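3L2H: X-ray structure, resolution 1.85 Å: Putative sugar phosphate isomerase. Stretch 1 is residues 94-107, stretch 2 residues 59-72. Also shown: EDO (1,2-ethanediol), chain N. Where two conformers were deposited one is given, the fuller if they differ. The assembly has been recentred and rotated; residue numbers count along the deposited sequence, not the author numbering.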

# COMPACT_ATOMS: atom_id res chain seq x y z
N ASP B 94 2.84 17.80 26.90
CA ASP B 94 1.54 17.30 26.41
C ASP B 94 1.68 16.67 25.02
O ASP B 94 2.51 17.05 24.22
CB ASP B 94 0.49 18.40 26.30
CG ASP B 94 0.06 18.99 27.64
OD1 ASP B 94 0.45 18.50 28.76
OD2 ASP B 94 -0.69 20.02 27.54
N PHE B 95 0.80 15.72 24.72
CA PHE B 95 0.80 15.03 23.48
C PHE B 95 -0.61 14.96 22.97
O PHE B 95 -1.53 14.60 23.74
CB PHE B 95 1.32 13.62 23.70
CG PHE B 95 1.25 12.73 22.46
CD1 PHE B 95 2.22 12.78 21.49
CD2 PHE B 95 0.16 11.87 22.27
CE1 PHE B 95 2.13 11.95 20.35
CE2 PHE B 95 0.09 11.05 21.17
CZ PHE B 95 1.07 11.10 20.21
N VAL B 96 -0.78 15.23 21.68
CA VAL B 96 -2.07 15.04 21.04
C VAL B 96 -1.86 14.27 19.74
O VAL B 96 -0.90 14.54 18.99
CB VAL B 96 -2.83 16.41 20.88
CG1 VAL B 96 -2.06 17.37 20.13
CG2 VAL B 96 -4.20 16.23 20.20
N GLY B 97 -2.71 13.27 19.53
CA GLY B 97 -2.65 12.46 18.33
C GLY B 97 -3.98 12.44 17.61
O GLY B 97 -5.06 12.43 18.25
N PHE B 98 -3.91 12.39 16.28
CA PHE B 98 -5.10 12.39 15.45
C PHE B 98 -5.18 11.17 14.55
O PHE B 98 -4.58 11.15 13.45
CB PHE B 98 -5.14 13.65 14.60
CG PHE B 98 -5.19 14.90 15.43
CD1 PHE B 98 -6.40 15.36 15.90
CD2 PHE B 98 -4.05 15.57 15.78
CE1 PHE B 98 -6.45 16.46 16.71
CE2 PHE B 98 -4.11 16.70 16.54
CZ PHE B 98 -5.31 17.12 17.02
N PRO B 99 -5.92 10.15 15.00
CA PRO B 99 -6.28 9.07 14.12
C PRO B 99 -7.07 9.66 12.93
O PRO B 99 -7.66 10.73 13.04
CB PRO B 99 -7.18 8.17 15.00
CG PRO B 99 -6.80 8.53 16.42
CD PRO B 99 -6.48 9.98 16.36
N CYS B 100 -7.04 8.98 11.81
CA CYS B 100 -7.80 9.43 10.64
C CYS B 100 -9.26 9.66 10.95
O CYS B 100 -9.86 8.89 11.66
CB CYS B 100 -7.69 8.40 9.56
SG CYS B 100 -6.07 8.39 8.98
N HIS B 101 -9.83 10.71 10.38
CA HIS B 101 -11.24 11.10 10.59
C HIS B 101 -11.71 11.35 12.01
O HIS B 101 -12.93 11.43 12.24
CB HIS B 101 -12.20 9.99 10.13
CG HIS B 101 -12.13 9.69 8.69
ND1 HIS B 101 -12.88 10.40 7.77
CD2 HIS B 101 -11.45 8.74 8.00
CE1 HIS B 101 -12.65 9.90 6.56
NE2 HIS B 101 -11.78 8.90 6.67
N ALA B 102 -10.81 11.51 12.95
CA ALA B 102 -11.19 11.56 14.34
C ALA B 102 -11.66 12.94 14.75
O ALA B 102 -12.70 13.05 15.39
CB ALA B 102 -10.03 11.11 15.22
N ALA B 103 -10.91 13.99 14.42
CA ALA B 103 -11.26 15.33 14.87
C ALA B 103 -10.52 16.40 14.07
O ALA B 103 -9.30 16.31 13.91
CB ALA B 103 -10.93 15.47 16.33
N ALA B 104 -11.24 17.40 13.57
CA ALA B 104 -10.59 18.59 12.99
C ALA B 104 -9.90 19.36 14.11
O ALA B 104 -10.41 19.43 15.22
CB ALA B 104 -11.64 19.46 12.27
N HIS B 105 -8.75 19.95 13.82
CA HIS B 105 -8.04 20.72 14.82
C HIS B 105 -7.19 21.82 14.26
O HIS B 105 -6.82 21.83 13.08
CB HIS B 105 -7.09 19.78 15.62
CG HIS B 105 -5.70 19.73 15.10
ND1 HIS B 105 -5.31 18.89 14.09
CD2 HIS B 105 -4.59 20.45 15.45
CE1 HIS B 105 -4.02 19.09 13.83
NE2 HIS B 105 -3.56 20.03 14.65
N SER B 106 -6.86 22.75 15.16
CA SER B 106 -5.80 23.70 14.97
C SER B 106 -5.25 24.07 16.36
O SER B 106 -5.88 23.81 17.37
CB SER B 106 -6.26 24.96 14.22
OG SER B 106 -7.34 25.60 14.89
N ILE B 107 -4.06 24.64 16.39
CA ILE B 107 -3.44 25.15 17.60
C ILE B 107 -3.10 26.63 17.43
O ILE B 107 -2.58 27.04 16.37
CB ILE B 107 -2.14 24.37 17.92
CG1 ILE B 107 -2.46 22.94 18.36
CG2 ILE B 107 -1.30 25.07 19.05
CD1 ILE B 107 -1.28 21.94 18.24
C1 EDO N . -0.06 20.86 12.64
O1 EDO N . -1.05 20.21 11.83
C2 EDO N . -0.43 20.77 14.11
O2 EDO N . -1.46 21.74 14.36
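Stretch 2 59-72: STEYHLHHYEEEAV

Val72, the residue of stretch 2 most covered by stretch 1, anchors the apolar centre. Its CB lies 3.8 Å from Val96 CG1 and its CG2 4.1 Å from Ile107 CD1, branched side chains that fill space without needing polar partners. Phe95 CE1 reaches Ala71 CB at 3.8 Å; beside them Gly97 has no side chain, and a CB there would be crowded by Phe95 CE2. Here strand 70-72 runs antiparallel to strand 95-98, at 171° and 4.7 Å at closest approach. Val96 and Val72 bond both ways (Val72 N to Val96 O 2.8 Å, Val96 N to Val72 O 3.0 Å). Phe98 N to Glu70 O follows at 2.7 Å, whereas the return bond, Glu70 N to Phe98 O, is weak at 3.4 Å.

Past a turn in stretch 1 and a bent loop in stretch 2, the antiparallel order resumes, with Ala104 beside Leu64 and Ser106 beside Tyr62. The type II turn from Pro99 to Ala102 presents His101 N to His65 O at 2.9 Å. Small Ala104 lets its CB settle over the face of Tyr62, 3.4 Å from CZ, and a single bridge joins His105 and His63 through two hydrogen bonds, His105 N to His63 O at 3.0 Å and His63 N to His105 O at 3.1 Å.

At the polar edge, the imidazoles of His63 and His105 and the carboxylate of Glu70 offer nitrogens and oxygens suited to polar partners: His63 NE2 donates to Glu70 OE1 at 2.8 Å. A bound ethanediol joins both stretches: its O2 hydrogen-bonds His105 NE2 (2.7 Å) and Ser59 OG (2.5 Å), while its O1 donates to Glu70 OE2 (2.5 Å).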

# COMPACT_ATOMS: atom_id res chain seq x y z
N SER B 59 -0.88 27.10 14.21
CA SER B 59 -0.10 26.00 13.68
C SER B 59 -0.47 25.60 12.27
O SER B 59 0.35 24.99 11.56
CB SER B 59 -0.25 24.78 14.62
OG SER B 59 -1.55 24.19 14.58
N THR B 60 -1.70 25.94 11.85
CA THR B 60 -2.27 25.39 10.64
C THR B 60 -3.59 26.08 10.32
O THR B 60 -4.00 26.97 11.04
CB THR B 60 -2.54 23.85 10.83
OG1 THR B 60 -2.82 23.24 9.57
CG2 THR B 60 -3.70 23.63 11.81
N GLU B 61 -4.23 25.70 9.22
CA GLU B 61 -5.65 26.00 9.05
C GLU B 61 -6.40 24.81 9.58
O GLU B 61 -6.06 23.67 9.27
CB GLU B 61 -6.01 26.22 7.58
CG GLU B 61 -7.52 26.27 7.31
CD GLU B 61 -8.23 27.47 7.94
OE1 GLU B 61 -7.52 28.40 8.40
OE2 GLU B 61 -9.50 27.53 7.97
N TYR B 62 -7.39 25.07 10.43
CA TYR B 62 -8.28 24.04 11.00
C TYR B 62 -8.59 22.96 9.98
O TYR B 62 -9.15 23.26 8.92
CB TYR B 62 -9.55 24.72 11.44
CG TYR B 62 -10.55 23.90 12.24
CD1 TYR B 62 -10.25 23.44 13.52
CD2 TYR B 62 -11.79 23.60 11.71
CE1 TYR B 62 -11.20 22.72 14.27
CE2 TYR B 62 -12.74 22.91 12.43
CZ TYR B 62 -12.44 22.47 13.71
OH TYR B 62 -13.37 21.77 14.39
N HIS B 63 -8.20 21.72 10.28
CA HIS B 63 -8.29 20.67 9.27
C HIS B 63 -8.48 19.25 9.84
O HIS B 63 -8.23 18.98 11.02
CB HIS B 63 -7.04 20.70 8.37
CG HIS B 63 -5.80 20.23 9.07
ND1 HIS B 63 -4.94 21.07 9.72
CD2 HIS B 63 -5.36 18.97 9.33
CE1 HIS B 63 -3.97 20.37 10.28
NE2 HIS B 63 -4.22 19.09 10.09
N LEU B 64 -8.90 18.36 8.94
CA LEU B 64 -9.16 16.96 9.24
C LEU B 64 -8.57 16.12 8.12
O LEU B 64 -8.91 16.32 6.95
CB LEU B 64 -10.66 16.70 9.29
CG LEU B 64 -11.09 15.26 9.56
CD1 LEU B 64 -10.76 14.82 10.98
CD2 LEU B 64 -12.58 15.12 9.31
N HIS B 65 -7.69 15.19 8.46
CA HIS B 65 -7.15 14.22 7.50
C HIS B 65 -8.02 12.96 7.46
O HIS B 65 -8.44 12.44 8.48
CB HIS B 65 -5.75 13.76 7.89
CG HIS B 65 -4.68 14.78 7.72
ND1 HIS B 65 -3.98 14.92 6.55
CD2 HIS B 65 -4.12 15.65 8.60
CE1 HIS B 65 -3.08 15.88 6.69
NE2 HIS B 65 -3.15 16.34 7.93
N HIS B 66 -8.20 12.42 6.28
CA HIS B 66 -8.94 11.19 6.12
C HIS B 66 -8.06 9.94 6.10
O HIS B 66 -8.57 8.86 6.37
CB HIS B 66 -9.74 11.23 4.79
CG HIS B 66 -10.86 12.21 4.78
ND1 HIS B 66 -12.07 11.94 4.18
CD2 HIS B 66 -10.95 13.47 5.28
CE1 HIS B 66 -12.86 12.99 4.32
NE2 HIS B 66 -12.21 13.93 4.99
N TYR B 67 -6.78 10.07 5.73
CA TYR B 67 -5.87 8.92 5.62
C TYR B 67 -4.55 9.07 6.37
O TYR B 67 -4.01 8.07 6.87
CB TYR B 67 -5.55 8.63 4.12
CG TYR B 67 -6.72 8.02 3.41
CD1 TYR B 67 -6.94 6.65 3.44
CD2 TYR B 67 -7.64 8.82 2.76
CE1 TYR B 67 -8.06 6.10 2.82
CE2 TYR B 67 -8.79 8.28 2.12
CZ TYR B 67 -8.98 6.94 2.15
OH TYR B 67 -10.08 6.37 1.55
N GLU B 68 -3.98 10.26 6.41
CA GLU B 68 -2.73 10.47 7.15
C GLU B 68 -2.96 10.76 8.64
O GLU B 68 -3.75 11.65 9.00
CB GLU B 68 -1.90 11.61 6.58
CG GLU B 68 -1.24 11.37 5.21
CD GLU B 68 -0.39 12.53 4.73
OE1 GLU B 68 -0.37 13.59 5.39
OE2 GLU B 68 0.31 12.39 3.67
N GLU B 69 -2.30 9.99 9.51
CA GLU B 69 -2.24 10.30 10.93
C GLU B 69 -1.30 11.48 11.20
O GLU B 69 -0.37 11.74 10.44
CB GLU B 69 -1.80 9.05 11.73
CG GLU B 69 -2.92 8.01 11.70
CD GLU B 69 -2.62 6.79 12.52
OE1 GLU B 69 -1.44 6.56 12.80
OE2 GLU B 69 -3.60 6.07 12.86
N GLU B 70 -1.54 12.18 12.30
CA GLU B 70 -0.75 13.35 12.66
C GLU B 70 -0.69 13.36 14.19
O GLU B 70 -1.63 12.90 14.83
CB GLU B 70 -1.48 14.60 12.14
CG GLU B 70 -0.85 15.87 12.40
CD GLU B 70 -1.49 17.01 11.59
OE1 GLU B 70 -2.74 17.05 11.34
OE2 GLU B 70 -0.69 17.85 11.20
N ALA B 71 0.37 13.93 14.76
CA ALA B 71 0.48 14.10 16.20
C ALA B 71 1.37 15.28 16.54
O ALA B 71 2.18 15.71 15.72
CB ALA B 71 1.02 12.82 16.87
N VAL B 72 1.22 15.80 17.77
CA VAL B 72 1.97 16.96 18.24
C VAL B 72 2.50 16.70 19.62
O VAL B 72 1.78 16.18 20.47
CB VAL B 72 1.12 18.24 18.26
CG1 VAL B 72 1.97 19.45 18.75
CG2 VAL B 72 0.48 18.55 16.88
O HOH W 1 -7.04 17.13 12.67
O HOH W 2 -4.87 12.85 11.17
O HOH W 3 -6.07 6.26 11.93